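Local structure of hypothetical protein TM0894 (Thermotoga maritima, 1ZTC) at residues Val24-Pro27 with Gly28-Asn31; Asp58-Glu61 with Glu62-Glu66; Glu136-Leu139 with Phe140-Val144; Asn178-Ser181 with Tyr182-Ile185. The protein is a putative metal-dependent hydrolase of the metallo-beta-lactamase superfamily that holds two nickel ions and probably acts as an endoribonuclease. All coordinates share one frame; numbering follows the deposited sequence.

Contact 1 of 4, residues Val24-Pro27 with Gly28-Asn31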
loop_
_atom_site.group_PDB
_atom_site.type_symbol
_atom_site.label_atom_id
_atom_site.label_comp_id
_atom_site.label_asym_id
_atom_site.label_seq_id
_atom_site.Cartn_x
_atom_site.Cartn_y
_atom_site.Cartn_z
ATOM N N VAL A 24 0.473 3.579 4.846
ATOM C CA VAL A 24 0.682 3.420 3.439
ATOM C C VAL A 24 1.092 4.773 2.911
ATOM O O VAL A 24 0.289 5.704 2.879
ATOM C CB VAL A 24 -0.576 2.936 2.724
ATOM C CG1 VAL A 24 -0.213 2.423 1.329
ATOM C CG2 VAL A 24 -1.238 1.810 3.538
ATOM N N PHE A 25 2.358 4.884 2.517
ATOM C CA PHE A 25 2.938 6.165 2.197
ATOM C C PHE A 25 4.058 6.010 1.239
ATOM O O PHE A 25 5.017 5.272 1.503
ATOM C CB PHE A 25 3.454 6.823 3.472
ATOM C CG PHE A 25 4.163 8.118 3.226
ATOM C CD1 PHE A 25 3.475 9.210 2.698
ATOM C CD2 PHE A 25 5.500 8.262 3.543
ATOM C CE1 PHE A 25 4.114 10.418 2.503
ATOM C CE2 PHE A 25 6.164 9.459 3.309
ATOM C CZ PHE A 25 5.470 10.541 2.800
ATOM N N VAL A 26 3.910 6.672 0.088
ATOM C CA VAL A 26 4.919 6.770 -0.910
ATOM C C VAL A 26 5.074 8.269 -1.151
ATOM O O VAL A 26 4.113 8.901 -1.630
ATOM C CB VAL A 26 4.507 6.113 -2.220
ATOM C CG1 VAL A 26 5.526 6.380 -3.314
ATOM C CG2 VAL A 26 4.292 4.586 -2.064
ATOM N N PRO A 27 6.249 8.852 -0.774
ATOM C CA PRO A 27 6.442 10.303 -0.934
ATOM C C PRO A 27 6.036 10.791 -2.309
ATOM O O PRO A 27 6.511 10.268 -3.309
ATOM C CB PRO A 27 7.942 10.471 -0.699
ATOM C CG PRO A 27 8.222 9.449 0.357
ATOM C CD PRO A 27 7.417 8.243 -0.116
ATOM N N GLY A 28 5.128 11.770 -2.338
ATOM C CA GLY A 28 4.729 12.431 -3.599
ATOM C C GLY A 28 3.669 11.696 -4.423
ATOM O O GLY A 28 3.357 12.094 -5.546
ATOM N N ARG A 29 3.184 10.559 -3.918
ATOM C CA ARG A 29 2.340 9.668 -4.746
ATOM C C ARG A 29 1.188 9.063 -4.021
ATOM O O ARG A 29 0.152 8.822 -4.632
ATOM C CB ARG A 29 3.107 8.497 -5.388
ATOM C CG ARG A 29 4.117 8.928 -6.334
ATOM C CD ARG A 29 3.497 9.386 -7.631
ATOM N NE ARG A 29 3.400 8.300 -8.595
ATOM C CZ ARG A 29 2.284 7.881 -9.186
ATOM N NH1 ARG A 29 1.113 8.469 -8.981
ATOM N NH2 ARG A 29 2.362 6.876 -10.032
ATOM N N LEU A 30 1.361 8.759 -2.748
ATOM C CA LEU A 30 0.346 7.984 -2.044
ATOM C C LEU A 30 0.387 8.248 -0.586
ATOM O O LEU A 30 1.419 8.114 0.054
ATOM C CB LEU A 30 0.529 6.483 -2.332
ATOM C CG LEU A 30 -0.484 5.528 -1.695
ATOM C CD1 LEU A 30 -1.844 5.730 -2.333
ATOM C CD2 LEU A 30 -0.023 4.103 -1.904
ATOM N N ASN A 31 -0.762 8.673 -0.062
ATOM C CA ASN A 31 -0.912 8.868 1.344
ATOM C C ASN A 31 -2.191 8.172 1.799
ATOM O O ASN A 31 -3.313 8.662 1.577
ATOM C CB ASN A 31 -0.984 10.357 1.630
ATOM C CG ASN A 31 -0.905 10.651 3.076
ATOM O OD1 ASN A 31 -1.290 9.821 3.914
ATOM N ND2 ASN A 31 -0.364 11.819 3.400
#
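Val26 and Leu30 form the antiparallel hydrogen-bonded pair of a tight beta hairpin whose two arms run nearly antiparallel, 162° between their directions. Val26 N gives a nearly straight bond to Leu30 O (2.9 Å, 165° at the hydrogen). In return Val26 O takes two donors, Arg29 N and Leu30 N, each at 3.0 Å from it; Leu30 N lies in the carbonyl plane, whereas Arg29 N is tilted from it. Two residues facing one define a classic beta bulge, and Gly28, with a positive phi of 83°, makes the turn before it. The next pair, Phe25 with Asn31, is non-hydrogen-bonded, and there Phe25 CA lies 3.3 Å from Leu30 O in a CA-H...O contact.

The branched side chains meet on the face of Val26 and Leu30. Leu30 CD2 reaches Val24 CG1 at 3.6 Å; with CG turned away from its own N, the leucine runs out over the face shared with Val26. Val26 and Arg29 run side by side, with Val26 CG1 3.8 Å from Arg29 CB. On the other face, the Phe25 ring has Pro27 N over its centre, 4.0 Å above the plane.

The guanidinium of Arg29 leads off to Glu59 and Thr20 of the second subunit and Pro27 of the fourth, while Asn31 ND2 binds Asp58 of the second. The turn is thus held internally by backbone bonds, while Val24 and Phe25 extend the sheet antiparallel into the third subunit and Arg29 and Asn31 bind across interfaces.

Contact 2 of 4, residues Asp58-Glu61 with Glu62-Glu66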
loop_
_atom_site.group_PDB
_atom_site.type_symbol
_atom_site.label_atom_id
_atom_site.label_comp_id
_atom_site.label_asym_id
_atom_site.label_seq_id
_atom_site.Cartn_x
_atom_site.Cartn_y
_atom_site.Cartn_z
ATOM N N ASP A 58 -14.065 -0.696 4.059
ATOM C CA ASP A 58 -14.558 -2.080 3.946
ATOM C C ASP A 58 -14.478 -2.808 5.291
ATOM O O ASP A 58 -15.347 -3.593 5.617
ATOM C CB ASP A 58 -13.771 -2.895 2.926
ATOM C CG ASP A 58 -13.904 -2.356 1.508
ATOM O OD1 ASP A 58 -14.927 -1.679 1.234
ATOM O OD2 ASP A 58 -12.988 -2.643 0.685
ATOM N N GLU A 59 -13.410 -2.568 6.051
ATOM C CA GLU A 59 -13.290 -3.210 7.360
ATOM C C GLU A 59 -14.365 -2.696 8.309
ATOM O O GLU A 59 -14.969 -3.477 9.061
ATOM C CB GLU A 59 -11.900 -3.024 7.988
ATOM C CG GLU A 59 -11.672 -3.977 9.177
ATOM C CD GLU A 59 -10.228 -4.022 9.690
ATOM O OE1 GLU A 59 -9.394 -3.158 9.285
ATOM O OE2 GLU A 59 -9.948 -4.957 10.481
ATOM N N LEU A 60 -14.588 -1.381 8.295
ATOM C CA LEU A 60 -15.611 -0.804 9.138
ATOM C C LEU A 60 -16.994 -1.307 8.783
ATOM O O LEU A 60 -17.780 -1.621 9.674
ATOM C CB LEU A 60 -15.555 0.717 9.112
ATOM C CG LEU A 60 -14.330 1.258 9.848
ATOM C CD1 LEU A 60 -14.104 2.701 9.447
ATOM C CD2 LEU A 60 -14.447 1.110 11.359
ATOM N N GLU A 61 -17.288 -1.388 7.493
ATOM C CA GLU A 61 -18.555 -1.934 7.017
ATOM C C GLU A 61 -18.847 -3.308 7.636
ATOM O O GLU A 61 -19.944 -3.608 8.117
ATOM C CB GLU A 61 -18.461 -2.074 5.492
ATOM C CG GLU A 61 -19.769 -2.370 4.757
ATOM C CD GLU A 61 -20.547 -1.107 4.552
ATOM O OE1 GLU A 61 -21.358 -0.771 5.434
ATOM O OE2 GLU A 61 -20.291 -0.418 3.547
ATOM N N GLU A 62 -17.842 -4.159 7.571
ATOM C CA GLU A 62 -17.904 -5.519 8.064
ATOM C C GLU A 62 -18.073 -5.553 9.595
ATOM O O GLU A 62 -18.891 -6.319 10.115
ATOM C CB GLU A 62 -16.613 -6.143 7.578
ATOM C CG GLU A 62 -16.236 -7.499 7.887
ATOM C CD GLU A 62 -14.831 -7.721 7.274
ATOM O OE1 GLU A 62 -14.728 -7.858 6.017
ATOM O OE2 GLU A 62 -13.840 -7.652 8.050
ATOM N N LYS A 63 -17.345 -4.699 10.323
ATOM C CA LYS A 63 -17.474 -4.683 11.784
ATOM C C LYS A 63 -18.816 -4.089 12.258
ATOM O O LYS A 63 -19.425 -4.603 13.186
ATOM C CB LYS A 63 -16.329 -3.935 12.437
ATOM C CG LYS A 63 -14.948 -4.454 12.126
ATOM C CD LYS A 63 -14.737 -5.849 12.634
ATOM C CE LYS A 63 -13.490 -6.466 12.034
ATOM N NZ LYS A 63 -12.300 -6.015 12.722
ATOM N N PHE A 64 -19.270 -3.018 11.619
ATOM C CA PHE A 64 -20.564 -2.452 11.923
ATOM C C PHE A 64 -21.677 -3.470 11.668
ATOM O O PHE A 64 -22.610 -3.607 12.469
ATOM C CB PHE A 64 -20.793 -1.166 11.116
ATOM C CG PHE A 64 -20.312 0.086 11.825
ATOM C CD1 PHE A 64 -18.959 0.302 12.056
ATOM C CD2 PHE A 64 -21.222 1.051 12.270
ATOM C CE1 PHE A 64 -18.506 1.472 12.720
ATOM C CE2 PHE A 64 -20.783 2.200 12.940
ATOM C CZ PHE A 64 -19.406 2.403 13.154
ATOM N N SER A 65 -21.565 -4.199 10.558
ATOM C CA SER A 65 -22.521 -5.272 10.257
ATOM C C SER A 65 -22.520 -6.353 11.339
ATOM O O SER A 65 -23.578 -6.751 11.820
ATOM C CB SER A 65 -22.222 -5.901 8.906
ATOM O OG SER A 65 -23.205 -6.859 8.591
ATOM N N GLU A 66 -21.338 -6.805 11.756
ATOM C CA GLU A 66 -21.248 -7.762 12.851
ATOM C C GLU A 66 -21.882 -7.246 14.133
ATOM O O GLU A 66 -22.510 -8.000 14.854
ATOM C CB GLU A 66 -19.798 -8.077 13.200
ATOM C CG GLU A 66 -19.045 -9.002 12.252
ATOM C CD GLU A 66 -17.517 -8.977 12.521
ATOM O OE1 GLU A 66 -17.113 -8.692 13.691
ATOM O OE2 GLU A 66 -16.736 -9.222 11.554
HETATM O O HOH W 1 -10.549 -7.559 10.185
#
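Glu59 and Lys63, one turn apart on the alpha-helix 57-67 of a beta-alpha-beta unit, lie side by side and point the same way. Glu59 is extended, with CG anti to the backbone N (chi1 -166°), whereas Lys63 bends at chi2 and again at chi4, which carries its ammonium back along the helix toward the carboxylate. The resulting salt bridge is long: Lys63 NZ stands 3.4 Å from Glu59 OE2, a weak hydrogen bond. Water 1 spans the same two groups, donating to Glu59 OE2 at 2.7 Å and accepting weakly from Lys63 NZ. Stronger partners lie outside, since Glu59 OE1 pairs with Arg29 of the second subunit and Lys63 NZ binds the carbonyl of Leu18. Lys63, with that arginine, probably eases the like charges of Glu59 OE2 and Glu62 OE2, 5.3 Å apart.

On another side of the helix, Leu60 and Phe64 make the apolar step. Leu60 CD2 approaches Phe64 CE1 at 4.3 Å, a loose touch, and both residues pack on strand 13-19 of their own chain and on Ile115 of the second subunit. The carboxylate oxygens of Glu61 accept from the backbone N of Ile115 and Val116 of that subunit. Under the Leu60-Phe64 pair the helical bond is nearly linear, Phe64 N to Leu60 O at 2.8 Å and 173° at the hydrogen, and the same carbonyl oxygen sits at the ring edge, 3.3 Å from Phe64 CD1.

Contact 3 of 4, residues Glu136-Leu139 with Phe140-Val144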
loop_
_atom_site.group_PDB
_atom_site.type_symbol
_atom_site.label_atom_id
_atom_site.label_comp_id
_atom_site.label_asym_id
_atom_site.label_seq_id
_atom_site.Cartn_x
_atom_site.Cartn_y
_atom_site.Cartn_z
ATOM N N GLU A 136 -6.857 15.690 31.801
ATOM C CA GLU A 136 -7.183 15.288 33.161
ATOM C C GLU A 136 -8.680 15.009 33.395
ATOM O O GLU A 136 -9.017 14.535 34.459
ATOM C CB GLU A 136 -6.648 16.288 34.222
ATOM C CG GLU A 136 -5.119 16.458 34.198
ATOM C CD GLU A 136 -4.394 15.139 34.334
ATOM O OE1 GLU A 136 -4.723 14.385 35.270
ATOM O OE2 GLU A 136 -3.519 14.819 33.493
ATOM N N GLU A 137 -9.552 15.254 32.416
ATOM C CA GLU A 137 -10.963 14.913 32.576
ATOM C C GLU A 137 -11.145 13.401 32.752
ATOM O O GLU A 137 -10.372 12.600 32.244
ATOM C CB GLU A 137 -11.815 15.312 31.370
ATOM C CG GLU A 137 -11.910 16.789 31.098
ATOM C CD GLU A 137 -10.760 17.323 30.232
ATOM O OE1 GLU A 137 -9.845 16.547 29.847
ATOM O OE2 GLU A 137 -10.774 18.527 29.938
ATOM N N SER A 138 -12.161 13.045 33.523
ATOM C CA SER A 138 -12.608 11.680 33.672
ATOM C C SER A 138 -14.010 11.627 33.090
ATOM O O SER A 138 -14.909 12.322 33.572
ATOM C CB SER A 138 -12.644 11.340 35.172
ATOM O OG SER A 138 -12.120 10.040 35.353
ATOM N N LEU A 139 -14.200 10.819 32.058
ATOM C CA LEU A 139 -15.445 10.783 31.303
ATOM C C LEU A 139 -16.130 9.433 31.428
ATOM O O LEU A 139 -15.489 8.425 31.739
ATOM C CB LEU A 139 -15.143 11.001 29.810
ATOM C CG LEU A 139 -14.431 12.295 29.387
ATOM C CD1 LEU A 139 -14.085 12.277 27.905
ATOM C CD2 LEU A 139 -15.289 13.526 29.721
ATOM N N PHE A 140 -17.428 9.424 31.124
ATOM C CA PHE A 140 -18.265 8.203 31.074
ATOM C C PHE A 140 -18.225 7.453 32.393
ATOM O O PHE A 140 -17.712 6.327 32.461
ATOM C CB PHE A 140 -17.866 7.290 29.895
ATOM C CG PHE A 140 -17.938 7.983 28.567
ATOM C CD1 PHE A 140 -19.162 8.273 27.994
ATOM C CD2 PHE A 140 -16.776 8.385 27.906
ATOM C CE1 PHE A 140 -19.237 8.952 26.777
ATOM C CE2 PHE A 140 -16.838 9.062 26.677
ATOM C CZ PHE A 140 -18.074 9.348 26.119
ATOM N N ASP A 141 -18.741 8.108 33.439
ATOM C CA ASP A 141 -18.729 7.568 34.784
ATOM C C ASP A 141 -17.336 7.112 35.171
ATOM O O ASP A 141 -17.147 6.041 35.729
ATOM C CB ASP A 141 -19.737 6.410 34.950
ATOM C CG ASP A 141 -21.161 6.787 34.522
ATOM O OD1 ASP A 141 -21.663 7.870 34.899
ATOM O OD2 ASP A 141 -21.776 5.989 33.785
ATOM N N GLU A 142 -16.351 7.948 34.859
ATOM C CA GLU A 142 -14.954 7.726 35.223
ATOM C C GLU A 142 -14.292 6.511 34.575
ATOM O O GLU A 142 -13.192 6.127 34.976
ATOM C CB GLU A 142 -14.801 7.754 36.735
ATOM C CG GLU A 142 -15.535 8.987 37.339
ATOM C CD GLU A 142 -15.011 9.386 38.695
ATOM O OE1 GLU A 142 -13.812 9.126 38.980
ATOM O OE2 GLU A 142 -15.793 9.971 39.485
ATOM N N LYS A 143 -14.894 5.991 33.503
ATOM C CA LYS A 143 -14.318 4.845 32.786
ATOM C C LYS A 143 -13.207 5.266 31.831
ATOM O O LYS A 143 -12.395 4.415 31.396
ATOM C CB LYS A 143 -15.413 4.130 31.995
ATOM C CG LYS A 143 -16.481 3.470 32.869
ATOM C CD LYS A 143 -15.910 2.277 33.597
ATOM C CE LYS A 143 -17.011 1.486 34.318
ATOM N NZ LYS A 143 -16.428 0.854 35.548
ATOM N N VAL A 144 -13.213 6.552 31.453
ATOM C CA VAL A 144 -12.269 7.080 30.480
ATOM C C VAL A 144 -11.537 8.254 31.097
ATOM O O VAL A 144 -12.151 9.225 31.510
ATOM C CB VAL A 144 -12.979 7.513 29.195
ATOM C CG1 VAL A 144 -11.974 8.104 28.190
ATOM C CG2 VAL A 144 -13.699 6.325 28.584
HETATM O O HOH W 2 -17.010 10.588 34.319
#
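The Phe140 ring meets Leu139 obliquely: Phe140 CD2 lies 3.6 Å from Leu139 CB. Phe140 CG is anti to its own carbonyl carbon (chi1 -57°), which turns the ring back beside the preceding residue. The ring also packs on His42 and Asp76, and the backbone N of Phe140 binds a molecule of MPD, probably from the crystallisation liquor.

Two backbone bonds close the loop. Leu139 N reaches Val144 O at 2.7 Å, almost straight at 173°; Val144 N returns to Leu139 O at 3.0 Å. On the face of this pair Leu139 CB and Val144 CB are 4.2 Å apart. Toward solvent, Ser138 OG rests 3.8 Å from Glu142 CB, while water 2 donates to Ser138 O and accepts from Glu142 N, both at 2.8 Å, bridging the mouth of the turn. Asp141 OD2 reaches away to Lys43 and His42.

Phe140 to Lys143 form a type I' turn, closed by Lys143 N on Phe140 O. With Lys143 and Val144 both facing Leu139, the result is a beta hairpin carrying a classic beta bulge, which links strand 138-139, at the edge of its sheet within this chain, to strand 144-148.

Contact 4 of 4, residues Asn178-Ser181 with Tyr182-Ile185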
loop_
_atom_site.group_PDB
_atom_site.type_symbol
_atom_site.label_atom_id
_atom_site.label_comp_id
_atom_site.label_asym_id
_atom_site.label_seq_id
_atom_site.Cartn_x
_atom_site.Cartn_y
_atom_site.Cartn_z
ATOM N N ASN A 178 3.610 2.829 16.928
ATOM C CA ASN A 178 3.680 1.411 16.739
ATOM C C ASN A 178 4.559 0.751 17.795
ATOM O O ASN A 178 5.107 1.411 18.658
ATOM C CB ASN A 178 4.171 1.094 15.317
ATOM C CG ASN A 178 5.500 1.747 15.001
ATOM O OD1 ASN A 178 6.377 1.825 15.846
ATOM N ND2 ASN A 178 5.638 2.244 13.786
ATOM N N ARG A 179 4.653 -0.563 17.733
ATOM C CA ARG A 179 5.416 -1.343 18.720
ATOM C C ARG A 179 6.881 -0.956 18.783
ATOM O O ARG A 179 7.469 -0.864 19.864
ATOM C CB ARG A 179 5.316 -2.835 18.382
ATOM C CG ARG A 179 3.888 -3.380 18.511
ATOM C CD ARG A 179 3.718 -4.746 17.818
ATOM N NE ARG A 179 2.417 -5.308 18.171
ATOM C CZ ARG A 179 2.124 -6.605 18.098
ATOM N NH1 ARG A 179 3.029 -7.463 17.662
ATOM N NH2 ARG A 179 0.923 -7.055 18.468
ATOM N N LEU A 180 7.485 -0.724 17.633
ATOM C CA LEU A 180 8.903 -0.320 17.624
ATOM C C LEU A 180 9.126 0.976 18.394
ATOM O O LEU A 180 10.128 1.121 19.100
ATOM C CB LEU A 180 9.469 -0.169 16.198
ATOM C CG LEU A 180 9.597 -1.426 15.322
ATOM C CD1 LEU A 180 10.556 -1.156 14.131
ATOM C CD2 LEU A 180 10.056 -2.704 16.109
ATOM N N SER A 181 8.212 1.930 18.283
ATOM C CA SER A 181 8.420 3.194 19.005
ATOM C C SER A 181 8.323 2.959 20.490
ATOM O O SER A 181 9.037 3.568 21.287
ATOM C CB SER A 181 7.434 4.273 18.565
ATOM O OG SER A 181 6.120 3.829 18.738
ATOM N N TYR A 182 7.440 2.050 20.886
ATOM C CA TYR A 182 7.338 1.681 22.280
ATOM C C TYR A 182 8.604 0.980 22.764
ATOM O O TYR A 182 9.099 1.245 23.847
ATOM C CB TYR A 182 6.098 0.805 22.505
ATOM C CG TYR A 182 6.037 0.149 23.873
ATOM C CD1 TYR A 182 5.816 0.903 25.014
ATOM C CD2 TYR A 182 6.200 -1.228 24.015
ATOM C CE1 TYR A 182 5.765 0.328 26.251
ATOM C CE2 TYR A 182 6.127 -1.829 25.260
ATOM C CZ TYR A 182 5.914 -1.041 26.380
ATOM O OH TYR A 182 5.850 -1.625 27.614
ATOM N N TYR A 183 9.113 0.044 21.977
ATOM C CA TYR A 183 10.362 -0.622 22.342
ATOM C C TYR A 183 11.520 0.377 22.455
ATOM O O TYR A 183 12.397 0.207 23.278
ATOM C CB TYR A 183 10.759 -1.721 21.340
ATOM C CG TYR A 183 9.756 -2.848 21.149
ATOM C CD1 TYR A 183 8.995 -3.341 22.210
ATOM C CD2 TYR A 183 9.595 -3.446 19.895
ATOM C CE1 TYR A 183 8.093 -4.389 22.015
ATOM C CE2 TYR A 183 8.692 -4.487 19.695
ATOM C CZ TYR A 183 7.953 -4.947 20.756
ATOM O OH TYR A 183 7.068 -5.966 20.536
ATOM N N ASP A 184 11.548 1.394 21.613
ATOM C CA ASP A 184 12.615 2.409 21.729
ATOM C C ASP A 184 12.604 3.088 23.090
ATOM O O ASP A 184 13.647 3.276 23.695
ATOM C CB ASP A 184 12.509 3.442 20.606
ATOM C CG ASP A 184 12.764 2.820 19.232
ATOM O OD1 ASP A 184 13.417 1.727 19.135
ATOM O OD2 ASP A 184 12.314 3.430 18.262
ATOM N N ILE A 185 11.418 3.425 23.570
ATOM C CA ILE A 185 11.248 3.964 24.921
ATOM C C ILE A 185 11.760 3.010 26.002
ATOM O O ILE A 185 12.569 3.366 26.848
ATOM C CB ILE A 185 9.774 4.310 25.158
ATOM C CG1 ILE A 185 9.345 5.524 24.333
ATOM C CG2 ILE A 185 9.512 4.515 26.647
ATOM C CD1 ILE A 185 9.686 6.832 24.944
#
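Asn178 O takes the hydroxyl of Ser181 at 2.6 Å from OG and, in a longer bond, Tyr182 N at 3.3 Å. The short bond marks the tight part of the contact, the first turn of helix 179-187. Asn178 is the N-cap: its OD1 accepts from Ser181 N at 3.1 Å, with the donor nearly in line with the C=O bond (171° at the oxygen). The Ser181 hydroxyl reaches back because chi1 is 57°, placing OG between its backbone N and carbonyl carbon. Equally tight, Tyr183 N binds Arg179 O at 2.8 Å, and the same oxygen lies over one face of the Tyr183 ring, 3.2 Å above the plane and offset toward the rim. One ring face thus covers this oxygen, and Arg179 CB lies 4.0 Å from Tyr183 CE2.

The outer side is looser. Leu180, exposed, sends its CD2 methyl to the edge of the Tyr183 ring, 3.9 Å from CD2 of that tyrosine, and the two side chains cross at a slant.

The Arg179 guanidinium binds the carbonyls of Ala213 and Pro214, and Asp184 OD1 takes the hydroxyl of Tyr189. Asp212, next to the nickel ligand His211, accepts from Arg179 N, tying the helix start to the loop after strand 206-208. Ile185 N bonds only weakly to Ser181 O, but buried Tyr182 and Ile185 pack against helix 192-201, Tyr182 on Leu198 and Ile185 on Val194 and Lys195.

How the contacts relate
The contacts follow one another along the chain, and none touches another. Contacts 1 and 3, both bulged hairpins, lie on opposite sides of the chain's centre, their own centres about 37 Å apart; contacts 2 and 4 are helical turns about 29 Å apart between centres. Contact 2 belongs to a beta-alpha-beta unit of the six-stranded sheet, contact 3 to an edge of the five-stranded one. Contact 1 is a two-stranded hairpin within the chain, extended by a strand of the third subunit. The side chains of Asn31 and Asn178 come within about 9 and 10 Å of a nickel ion. Contacts 1 and 2 meet across the subunit interface and so serve assembly, whereas no other chain touches contact 3.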